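Local coordinates for protein (CD58) (Homo sapiens, PDB 1CCZ), which serves as a cell-surface glycoprotein of the immunoglobulin superfamily, also known as lymphocyte function-associated antigen 3, and binds the adhesion receptor CD2, at residues V13-P18 / M86-L90; V35-E39 / V53-T57; E94-M100 / C112-T118; V120-Q126 / F150-N156. All blocks are in the same frame, centred on the assembly; numbering follows the deposited sequence. Where two conformers were deposited one is given.

Overall arrangement
The chain folds into two immunoglobulin-type domains placed end to end. Contacts 1 and 2 lie in the N-terminal domain, their centres about 13 Å apart, and both join the same two sheets; contact 2 is nested along the chain within the loop closed by contact 1. Contacts 3 and 4 belong to the C-terminal domain, centres about 10 Å apart, and are tied by the Cys112-Cys152 disulfide (SG to SG 2.0 Å). Segment 94-100 of contact 3 follows strand 86-93, which carries part of contact 1, so it leads from one domain into the other; the centres of contacts 1 and 3 are about 28 Å apart. A glycan NAG lies about 7 Å from the Val13 side chain.

Contact 1. Residues V13-P18 / M86-L90; sequences VTFHVP and MKFFL
This is face-to-face packing between the two sheets of the N-terminal immunoglobulin-type domain: strand 13-15 edges one sheet, segment 86-90 belongs to the other. Both backbones are extended, and residues 16-18 are loop. Strands 13-15 and 86-90 run nearly antiparallel, 159° between directions, with axes 9.4 Å apart at closest approach, and no hydrogen bond crosses. CA atoms pair as Val13-Leu90 (8.8 Å), Phe15-Phe88 (7.1 Å) and Val17-Met86 (7.7 Å). At the centre Phe15 and Phe88, both chi1 m, lie with planes at 19° and centroids 5.1 Å apart, slid so the rings barely overlap. Instead each CB sits over the other ring's face by CH-pi: Phe15 CB is 3.8 Å from the Phe88 centroid, Phe88 CB 4.1 Å from that of Phe15. Leu90 CB meets Phe15 CZ, and Leu90 CD1 Val13 CG2, each at 3.8 Å. At the other end Met86 CE touches Val17 CG2 (3.7 Å) and Pro18 CD (4.0 Å). Tyr75 and Phe1 extend the aromatic cluster. Cohesion here is essentially apolar and aromatic.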
# COMPACT_ATOMS: atom_id res chain seq x y z
N VAL A 13 9.23 -1.68 5.28
CA VAL A 13 9.60 -1.69 3.88
C VAL A 13 11.10 -1.48 3.81
O VAL A 13 11.71 -0.99 4.76
CB VAL A 13 8.98 -0.52 3.08
CG1 VAL A 13 7.52 -0.76 2.85
CG2 VAL A 13 9.22 0.80 3.81
N THR A 14 11.69 -1.87 2.69
CA THR A 14 13.11 -1.67 2.47
C THR A 14 13.28 -0.94 1.15
O THR A 14 12.71 -1.34 0.13
CB THR A 14 13.84 -3.01 2.42
OG1 THR A 14 13.81 -3.60 3.72
CG2 THR A 14 15.29 -2.81 1.98
N PHE A 15 14.02 0.16 1.17
CA PHE A 15 14.30 0.94 -0.03
C PHE A 15 15.60 0.33 -0.54
O PHE A 15 16.68 0.63 -0.02
CB PHE A 15 14.51 2.42 0.32
CG PHE A 15 13.27 3.10 0.87
CD1 PHE A 15 11.99 2.66 0.54
CD2 PHE A 15 13.38 4.20 1.71
CE1 PHE A 15 10.85 3.30 1.05
CE2 PHE A 15 12.26 4.85 2.23
CZ PHE A 15 10.99 4.40 1.89
N HIS A 16 15.49 -0.55 -1.54
CA HIS A 16 16.65 -1.23 -2.11
C HIS A 16 17.46 -0.34 -3.03
O HIS A 16 16.94 0.22 -4.00
CB HIS A 16 16.20 -2.49 -2.85
CG HIS A 16 15.62 -3.53 -1.95
ND1 HIS A 16 16.39 -4.36 -1.16
CD2 HIS A 16 14.33 -3.87 -1.69
CE1 HIS A 16 15.61 -5.16 -0.46
NE2 HIS A 16 14.35 -4.88 -0.76
N VAL A 17 18.74 -0.21 -2.71
CA VAL A 17 19.64 0.62 -3.48
C VAL A 17 20.67 -0.27 -4.15
O VAL A 17 21.29 -1.10 -3.49
CB VAL A 17 20.37 1.62 -2.58
CG1 VAL A 17 21.47 2.31 -3.34
CG2 VAL A 17 19.39 2.65 -2.06
N PRO A 18 20.85 -0.11 -5.47
CA PRO A 18 21.81 -0.87 -6.30
C PRO A 18 23.14 -1.16 -5.58
O PRO A 18 23.92 -0.24 -5.30
CB PRO A 18 22.01 0.03 -7.52
CG PRO A 18 20.96 1.14 -7.41
CD PRO A 18 20.05 0.82 -6.28
N MET A 86 18.62 9.17 -5.63
CA MET A 86 17.97 7.90 -5.36
C MET A 86 16.75 8.37 -4.60
O MET A 86 16.84 8.71 -3.41
CB MET A 86 18.83 7.00 -4.50
CG MET A 86 20.06 6.50 -5.21
SD MET A 86 19.77 4.96 -6.10
CE MET A 86 18.39 4.28 -5.23
N LYS A 87 15.64 8.46 -5.32
CA LYS A 87 14.38 8.93 -4.75
C LYS A 87 13.40 7.78 -4.64
O LYS A 87 13.31 6.94 -5.53
CB LYS A 87 13.77 10.02 -5.63
CG LYS A 87 14.27 11.42 -5.31
CD LYS A 87 14.67 12.18 -6.58
CE LYS A 87 13.46 12.87 -7.23
NZ LYS A 87 12.77 12.05 -8.30
N PHE A 88 12.68 7.74 -3.52
CA PHE A 88 11.69 6.70 -3.27
C PHE A 88 10.47 7.37 -2.69
O PHE A 88 10.60 8.11 -1.72
CB PHE A 88 12.20 5.69 -2.23
CG PHE A 88 13.35 4.85 -2.70
CD1 PHE A 88 14.65 5.36 -2.69
CD2 PHE A 88 13.14 3.55 -3.14
CE1 PHE A 88 15.72 4.57 -3.11
CE2 PHE A 88 14.21 2.75 -3.56
CZ PHE A 88 15.50 3.26 -3.54
N PHE A 89 9.29 7.17 -3.29
CA PHE A 89 8.10 7.73 -2.68
C PHE A 89 7.35 6.57 -2.05
O PHE A 89 6.96 5.60 -2.72
CB PHE A 89 7.21 8.57 -3.64
CG PHE A 89 8.02 9.28 -4.72
CD1 PHE A 89 8.80 8.54 -5.60
CD2 PHE A 89 8.13 10.67 -4.76
CE1 PHE A 89 9.67 9.17 -6.47
CE2 PHE A 89 8.99 11.29 -5.64
CZ PHE A 89 9.76 10.54 -6.49
N LEU A 90 7.24 6.65 -0.74
CA LEU A 90 6.61 5.63 0.06
C LEU A 90 5.18 6.01 0.41
O LEU A 90 4.92 7.12 0.89
CB LEU A 90 7.42 5.42 1.35
CG LEU A 90 6.75 4.59 2.47
CD1 LEU A 90 6.72 3.13 2.04
CD2 LEU A 90 7.51 4.77 3.79

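Contact 2. Residues V35-E39 / V53-T57; sequences VAELE and VYLDT
Leu38 and Leu55 carry most of this contact, joining strand 33-39 of one sheet to strand 53-55 of the other in the N-terminal domain. Leu38 (chi1 m, chi2 t) points toward the opposing segment and sets its CG 3.8 Å from Leu55 CD2, and its CD1 reaches Thr57 CA at 3.4 Å and Thr57 CG2 at 3.6 Å. Leu55 (chi1 t, chi2 p) places CD2 3.8 Å from Glu37 C and 4.2 Å from Ala36 CB. Val53 (chi1 m) sets CG2 4.1 Å from Ala36 CB. Residues 36-39 and 53-55 are extended; the chain turns at Thr57 (psi -13°). Strands 35-39 and 53-55 run in similar directions, crossing at -29°, axes 8.1 Å apart at closest approach; CA atoms pair as Ala36-Leu55 (7.6 Å) and Leu38-Thr57 (7.2 Å). Val35 (psi -53°) and Ala36 form a classic beta bulge opposite Trp28. Glu37 points away to salt bridges with Arg44 and Lys34; Phe43 packs beside both leucines. With no hydrogen bond across, these aliphatic contacts join two layers of a beta-sandwich.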
# COMPACT_ATOMS: atom_id res chain seq x y z
N VAL A 35 16.97 11.20 8.16
CA VAL A 35 16.30 10.01 8.66
C VAL A 35 17.33 9.14 9.39
O VAL A 35 17.16 8.77 10.53
CB VAL A 35 15.67 9.21 7.47
CG1 VAL A 35 15.34 7.78 7.88
CG2 VAL A 35 14.43 9.93 6.97
N ALA A 36 18.42 8.84 8.70
CA ALA A 36 19.47 8.00 9.25
C ALA A 36 20.71 8.22 8.41
O ALA A 36 20.62 8.69 7.27
CB ALA A 36 19.07 6.55 9.17
N GLU A 37 21.86 7.85 8.96
CA GLU A 37 23.13 8.01 8.25
C GLU A 37 24.22 7.07 8.73
O GLU A 37 24.14 6.52 9.81
CB GLU A 37 23.61 9.46 8.43
CG GLU A 37 24.16 9.72 9.80
CD GLU A 37 24.37 11.18 10.11
OE1 GLU A 37 23.84 12.05 9.40
OE2 GLU A 37 25.06 11.47 11.09
N LEU A 38 25.21 6.86 7.86
CA LEU A 38 26.42 6.09 8.15
C LEU A 38 27.42 7.20 7.83
O LEU A 38 27.67 7.52 6.66
CB LEU A 38 26.62 4.92 7.19
CG LEU A 38 25.76 3.69 7.49
CD1 LEU A 38 26.04 2.62 6.45
CD2 LEU A 38 26.07 3.17 8.89
N GLU A 39 27.95 7.83 8.87
CA GLU A 39 28.87 8.94 8.74
C GLU A 39 30.11 8.79 9.63
O GLU A 39 29.98 8.60 10.84
CB GLU A 39 28.14 10.23 9.11
CG GLU A 39 28.92 11.52 8.86
CD GLU A 39 28.11 12.75 9.18
OE1 GLU A 39 27.27 13.14 8.34
OE2 GLU A 39 28.31 13.32 10.27
N VAL A 53 14.78 1.79 12.32
CA VAL A 53 15.32 1.74 10.96
C VAL A 53 16.60 0.88 10.98
O VAL A 53 17.25 0.75 12.01
CB VAL A 53 15.68 3.15 10.37
CG1 VAL A 53 14.47 4.04 10.32
CG2 VAL A 53 16.77 3.79 11.19
N TYR A 54 16.92 0.26 9.85
CA TYR A 54 18.15 -0.49 9.75
C TYR A 54 18.81 -0.03 8.44
O TYR A 54 18.17 0.01 7.39
CB TYR A 54 17.92 -1.98 9.70
CG TYR A 54 19.15 -2.69 9.17
CD1 TYR A 54 20.34 -2.69 9.90
CD2 TYR A 54 19.13 -3.34 7.93
CE1 TYR A 54 21.48 -3.31 9.40
CE2 TYR A 54 20.26 -3.96 7.43
CZ TYR A 54 21.43 -3.94 8.18
OH TYR A 54 22.56 -4.55 7.69
N LEU A 55 20.09 0.29 8.50
CA LEU A 55 20.80 0.77 7.33
C LEU A 55 21.88 -0.20 6.88
O LEU A 55 22.87 -0.41 7.60
CB LEU A 55 21.41 2.13 7.66
CG LEU A 55 22.01 3.00 6.56
CD1 LEU A 55 21.18 2.92 5.28
CD2 LEU A 55 22.06 4.43 7.07
N ASP A 56 21.70 -0.79 5.71
CA ASP A 56 22.69 -1.72 5.17
C ASP A 56 23.98 -0.94 4.86
O ASP A 56 24.01 -0.07 4.00
CB ASP A 56 22.15 -2.38 3.89
CG ASP A 56 23.04 -3.52 3.39
OD1 ASP A 56 23.99 -3.94 4.09
OD2 ASP A 56 22.79 -4.00 2.28
N THR A 57 25.05 -1.27 5.57
CA THR A 57 26.31 -0.56 5.39
C THR A 57 27.01 -0.86 4.07
O THR A 57 27.96 -0.17 3.70
CB THR A 57 27.27 -0.92 6.49
OG1 THR A 57 27.59 -2.31 6.37
CG2 THR A 57 26.65 -0.65 7.86

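Contact 3. Residues E94-M100 / C112-T118; sequences EMVSKPM and CEVLEGT
Backbone and side-chain hydrogen bonds tie these two antiparallel segments, whose end-to-end directions differ by 175°. Met100 and Glu113 form a hydrogen-bonded pair, CA atoms 5.4 Å apart, with Met100 N to Glu113 O at 2.8 Å and Glu113 N to Met100 O at 2.9 Å. At the other end Glu94 N donates to Thr118 OG1 (2.8 Å), Thr118 N to Glu94 O (3.2 Å), and Glu94 OE2 accepts from Gly117 N (2.9 Å). Between them Ser97, chi1 p, takes Glu116 N on its OG at 3.0 Å; Ser97 N to Glu116 O is weak at 3.3 Å. A water bridges Met95 O (2.8 Å) and Glu116 OE1 (3.0 Å). Gly117, at phi/psi 127/144, brings its CA within 3.9 Å of Val96 CA, where a beta carbon would clash with Val96 CG1. Packing is lighter: Val114 CG2 lies 3.2 Å from Ser97 O and 4.4 Å from Val96 CB, and Pro99 CB is 3.8 Å from Cys112 SG. Segment 94-100 leads from strand 86-93 into strand 100-104, which pairs with strand 109-113. Val96, Pro99 and Val114 all touch Ala154 of strand 150-156, and Cys112 is disulfide-bonded to Cys152, linking the sandwich's two sheets.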
# COMPACT_ATOMS: atom_id res chain seq x y z
N GLU A 94 -3.44 1.18 4.80
CA GLU A 94 -4.09 0.32 5.76
C GLU A 94 -4.72 -0.80 4.88
O GLU A 94 -5.19 -0.56 3.76
CB GLU A 94 -5.09 1.18 6.52
CG GLU A 94 -6.40 0.58 6.86
CD GLU A 94 -7.33 1.63 7.42
OE1 GLU A 94 -6.78 2.64 7.95
OE2 GLU A 94 -8.57 1.48 7.33
N MET A 95 -4.67 -2.04 5.35
CA MET A 95 -5.23 -3.16 4.60
C MET A 95 -6.75 -3.11 4.58
O MET A 95 -7.37 -2.58 5.51
CB MET A 95 -4.77 -4.47 5.21
CG MET A 95 -3.36 -4.84 4.81
SD MET A 95 -2.82 -6.32 5.66
CE MET A 95 -3.40 -5.93 7.36
N VAL A 96 -7.36 -3.65 3.52
CA VAL A 96 -8.82 -3.67 3.39
C VAL A 96 -9.40 -4.72 4.32
O VAL A 96 -8.71 -5.69 4.69
CB VAL A 96 -9.29 -4.02 1.93
CG1 VAL A 96 -8.78 -3.00 0.95
CG2 VAL A 96 -8.80 -5.41 1.53
N SER A 97 -10.65 -4.53 4.75
CA SER A 97 -11.31 -5.54 5.56
C SER A 97 -12.11 -6.39 4.55
O SER A 97 -12.01 -6.17 3.33
CB SER A 97 -12.23 -4.92 6.62
OG SER A 97 -13.06 -3.92 6.08
N LYS A 98 -12.89 -7.34 5.03
CA LYS A 98 -13.66 -8.17 4.13
C LYS A 98 -14.92 -7.42 3.69
O LYS A 98 -15.64 -6.86 4.53
CB LYS A 98 -14.02 -9.49 4.81
CG LYS A 98 -14.80 -10.46 3.94
CD LYS A 98 -15.71 -11.34 4.78
CE LYS A 98 -16.06 -12.64 4.07
NZ LYS A 98 -15.04 -13.05 3.04
N PRO A 99 -15.20 -7.37 2.37
CA PRO A 99 -16.40 -6.66 1.90
C PRO A 99 -17.71 -7.28 2.38
O PRO A 99 -17.77 -8.49 2.68
CB PRO A 99 -16.30 -6.70 0.37
CG PRO A 99 -14.97 -7.27 0.05
CD PRO A 99 -14.43 -7.96 1.25
N MET A 100 -18.74 -6.45 2.46
CA MET A 100 -20.08 -6.87 2.84
C MET A 100 -20.97 -6.66 1.62
O MET A 100 -20.90 -5.63 0.95
CB MET A 100 -20.64 -6.02 3.98
CG MET A 100 -20.36 -6.56 5.37
SD MET A 100 -21.29 -5.68 6.66
CE MET A 100 -22.82 -5.10 5.69
N CYS A 112 -22.24 -3.32 -2.47
CA CYS A 112 -21.07 -3.92 -1.86
C CYS A 112 -20.36 -2.78 -1.12
O CYS A 112 -20.35 -1.65 -1.60
CB CYS A 112 -20.13 -4.50 -2.92
SG CYS A 112 -18.60 -5.09 -2.13
N GLU A 113 -19.79 -3.06 0.04
CA GLU A 113 -19.08 -2.02 0.78
C GLU A 113 -17.96 -2.65 1.57
O GLU A 113 -17.92 -3.86 1.76
CB GLU A 113 -20.04 -1.29 1.70
CG GLU A 113 -20.56 -2.14 2.84
CD GLU A 113 -21.07 -1.30 3.98
OE1 GLU A 113 -21.92 -0.42 3.74
OE2 GLU A 113 -20.62 -1.51 5.13
N VAL A 114 -17.02 -1.83 2.03
CA VAL A 114 -15.90 -2.35 2.79
C VAL A 114 -15.56 -1.23 3.75
O VAL A 114 -15.59 -0.06 3.38
CB VAL A 114 -14.69 -2.74 1.86
CG1 VAL A 114 -14.09 -1.52 1.18
CG2 VAL A 114 -13.63 -3.49 2.67
N LEU A 115 -15.29 -1.59 5.01
CA LEU A 115 -15.01 -0.60 6.05
C LEU A 115 -13.59 -0.05 6.08
O LEU A 115 -13.38 1.15 6.04
CB LEU A 115 -15.32 -1.19 7.44
CG LEU A 115 -15.22 -0.23 8.63
CD1 LEU A 115 -16.17 0.94 8.43
CD2 LEU A 115 -15.56 -0.99 9.91
N GLU A 116 -12.61 -0.95 6.15
CA GLU A 116 -11.23 -0.55 6.24
C GLU A 116 -10.48 -0.59 4.92
O GLU A 116 -10.87 -1.29 3.98
CB GLU A 116 -10.50 -1.44 7.26
CG GLU A 116 -11.11 -1.46 8.64
CD GLU A 116 -10.36 -2.36 9.57
OE1 GLU A 116 -9.15 -2.11 9.78
OE2 GLU A 116 -10.95 -3.33 10.09
N GLY A 117 -9.37 0.15 4.87
CA GLY A 117 -8.54 0.20 3.68
C GLY A 117 -8.27 1.60 3.18
O GLY A 117 -9.14 2.47 3.26
N THR A 118 -7.05 1.80 2.68
CA THR A 118 -6.65 3.08 2.12
C THR A 118 -6.70 2.96 0.58
O THR A 118 -6.26 1.96 0.03
CB THR A 118 -5.18 3.44 2.53
OG1 THR A 118 -5.02 3.32 3.94
CG2 THR A 118 -4.87 4.85 2.15
O HOH W 1 -6.98 -3.42 8.18

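Contact 4. Residues V120-Q126 / F150-N156; sequences VELKLYQ and FKCKAVN
Tyr125 (chi1 m) lies alongside Lys151, whose NZ is 4.9 Å from the ring centroid in an off-centre cation-pi contact, 29° off the normal. Beneath this pair run two extended antiparallel strands, 121-126 and 150-156, their axes 4.5 Å apart at closest approach and their directions at 162°. Three hydrogen-bonded pairs set the register. In Glu121-Val155, Glu121 N to Val155 O is 3.0 Å and Val155 N to Glu121 O 2.9 Å. In Lys123-Lys153, Lys123 N to Lys153 O and Lys153 N to Lys123 O are each 2.8 Å; in Tyr125-Lys151, Tyr125 N to Lys151 O and Lys151 N to Tyr125 O are each 2.7 Å. These residues share one face, where Lys123 NZ bridges to Glu121 OE2 at 2.7 Å and Lys123 CD packs on Val155 CG1 at 3.8 Å. The non-hydrogen-bonded pairs Leu122-Ala154, Leu124-Cys152 and Gln126-Phe150 fill the other face: Leu122 CD2 meets Ala154 CB (3.7 Å) and Cys152 SG (4.1 Å), Leu124 CD1 meets Phe150 CD1 (4.2 Å), and Gln126 CG covers a face of the Phe150 ring. Gln126 NE2 is hydrogen-bonded to Asn145 O and Ala148 O. Met139 and Tyr141 of the facing sheet pack against this side. Side chains alternating between a partly exposed, largely polar face and a mostly buried one, with Cys152 disulfide-bonded to Cys112 across the sandwich, typify a central strand pair of a C2-set immunoglobulin domain.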
# COMPACT_ATOMS: atom_id res chain seq x y z
N VAL A 120 -8.99 2.31 -1.62
CA VAL A 120 -9.63 1.07 -1.97
C VAL A 120 -10.44 1.16 -3.26
O VAL A 120 -11.00 2.20 -3.59
CB VAL A 120 -10.56 0.64 -0.80
CG1 VAL A 120 -11.33 -0.63 -1.14
CG2 VAL A 120 -9.73 0.45 0.45
N GLU A 121 -10.48 0.05 -3.97
CA GLU A 121 -11.27 -0.08 -5.17
C GLU A 121 -12.13 -1.33 -4.91
O GLU A 121 -11.63 -2.34 -4.42
CB GLU A 121 -10.36 -0.33 -6.36
CG GLU A 121 -11.06 -0.31 -7.68
CD GLU A 121 -10.07 -0.26 -8.84
OE1 GLU A 121 -9.46 0.82 -9.07
OE2 GLU A 121 -9.92 -1.30 -9.52
N LEU A 122 -13.42 -1.25 -5.20
CA LEU A 122 -14.31 -2.40 -5.06
C LEU A 122 -14.53 -2.91 -6.49
O LEU A 122 -14.73 -2.12 -7.42
CB LEU A 122 -15.65 -1.96 -4.45
CG LEU A 122 -15.62 -1.63 -2.96
CD1 LEU A 122 -17.01 -1.19 -2.51
CD2 LEU A 122 -15.14 -2.84 -2.15
N LYS A 123 -14.47 -4.23 -6.66
CA LYS A 123 -14.67 -4.83 -7.98
C LYS A 123 -15.80 -5.85 -7.86
O LYS A 123 -15.79 -6.67 -6.95
CB LYS A 123 -13.39 -5.51 -8.42
CG LYS A 123 -12.24 -4.55 -8.50
CD LYS A 123 -10.98 -5.30 -8.81
CE LYS A 123 -10.40 -4.85 -10.13
NZ LYS A 123 -9.23 -3.92 -9.95
N LEU A 124 -16.77 -5.80 -8.77
CA LEU A 124 -17.90 -6.72 -8.72
C LEU A 124 -17.90 -7.71 -9.88
O LEU A 124 -17.64 -7.35 -11.03
CB LEU A 124 -19.20 -5.94 -8.72
CG LEU A 124 -20.49 -6.73 -8.49
CD1 LEU A 124 -20.54 -7.29 -7.09
CD2 LEU A 124 -21.67 -5.81 -8.74
N TYR A 125 -18.20 -8.97 -9.55
CA TYR A 125 -18.28 -10.06 -10.53
C TYR A 125 -19.56 -10.87 -10.36
O TYR A 125 -20.08 -10.98 -9.26
CB TYR A 125 -17.09 -11.00 -10.37
CG TYR A 125 -15.75 -10.32 -10.35
CD1 TYR A 125 -15.28 -9.70 -9.19
CD2 TYR A 125 -14.93 -10.31 -11.48
CE1 TYR A 125 -14.02 -9.09 -9.16
CE2 TYR A 125 -13.67 -9.71 -11.47
CZ TYR A 125 -13.22 -9.11 -10.30
OH TYR A 125 -11.97 -8.55 -10.26
N GLN A 126 -20.08 -11.40 -11.45
CA GLN A 126 -21.26 -12.27 -11.38
C GLN A 126 -20.87 -13.37 -12.34
O GLN A 126 -20.72 -13.14 -13.54
CB GLN A 126 -22.54 -11.60 -11.85
CG GLN A 126 -23.67 -12.61 -11.93
CD GLN A 126 -25.01 -11.96 -12.04
OE1 GLN A 126 -25.18 -11.00 -12.79
NE2 GLN A 126 -25.99 -12.47 -11.31
N PHE A 150 -22.87 -13.29 -6.75
CA PHE A 150 -22.04 -12.11 -6.97
C PHE A 150 -20.79 -12.19 -6.11
O PHE A 150 -20.83 -12.68 -4.98
CB PHE A 150 -22.81 -10.86 -6.58
CG PHE A 150 -23.88 -10.50 -7.55
CD1 PHE A 150 -23.58 -9.77 -8.68
CD2 PHE A 150 -25.19 -10.90 -7.33
CE1 PHE A 150 -24.57 -9.43 -9.59
CE2 PHE A 150 -26.20 -10.57 -8.23
CZ PHE A 150 -25.89 -9.83 -9.37
N LYS A 151 -19.67 -11.73 -6.66
CA LYS A 151 -18.44 -11.71 -5.90
C LYS A 151 -17.99 -10.27 -5.90
O LYS A 151 -17.97 -9.60 -6.94
CB LYS A 151 -17.36 -12.56 -6.55
CG LYS A 151 -16.01 -12.44 -5.87
CD LYS A 151 -15.10 -13.52 -6.40
CE LYS A 151 -13.68 -13.38 -5.88
NZ LYS A 151 -12.80 -12.64 -6.82
N CYS A 152 -17.67 -9.78 -4.71
CA CYS A 152 -17.19 -8.42 -4.56
C CYS A 152 -15.81 -8.50 -3.97
O CYS A 152 -15.59 -9.19 -2.97
CB CYS A 152 -18.09 -7.61 -3.66
SG CYS A 152 -17.51 -5.89 -3.60
N LYS A 153 -14.88 -7.81 -4.59
CA LYS A 153 -13.52 -7.81 -4.12
C LYS A 153 -13.10 -6.40 -3.72
O LYS A 153 -13.37 -5.44 -4.43
CB LYS A 153 -12.62 -8.34 -5.22
CG LYS A 153 -11.18 -8.37 -4.86
CD LYS A 153 -10.33 -8.65 -6.08
CE LYS A 153 -10.76 -9.95 -6.75
NZ LYS A 153 -9.68 -10.46 -7.66
N ALA A 154 -12.49 -6.27 -2.55
CA ALA A 154 -11.97 -4.97 -2.12
C ALA A 154 -10.46 -5.11 -2.29
O ALA A 154 -9.85 -6.06 -1.80
CB ALA A 154 -12.31 -4.70 -0.67
N VAL A 155 -9.85 -4.18 -3.02
CA VAL A 155 -8.42 -4.27 -3.25
C VAL A 155 -7.70 -2.91 -3.23
O VAL A 155 -8.26 -1.87 -3.57
CB VAL A 155 -8.15 -5.02 -4.60
CG1 VAL A 155 -9.02 -4.45 -5.68
CG2 VAL A 155 -6.69 -4.91 -5.00
N ASN A 156 -6.47 -2.93 -2.74
CA ASN A 156 -5.62 -1.74 -2.75
C ASN A 156 -4.21 -2.27 -2.96
O ASN A 156 -4.00 -3.49 -3.07
CB ASN A 156 -5.75 -0.88 -1.47
CG ASN A 156 -5.21 -1.55 -0.21
OD1 ASN A 156 -4.49 -2.55 -0.27
ND2 ASN A 156 -5.55 -0.99 0.93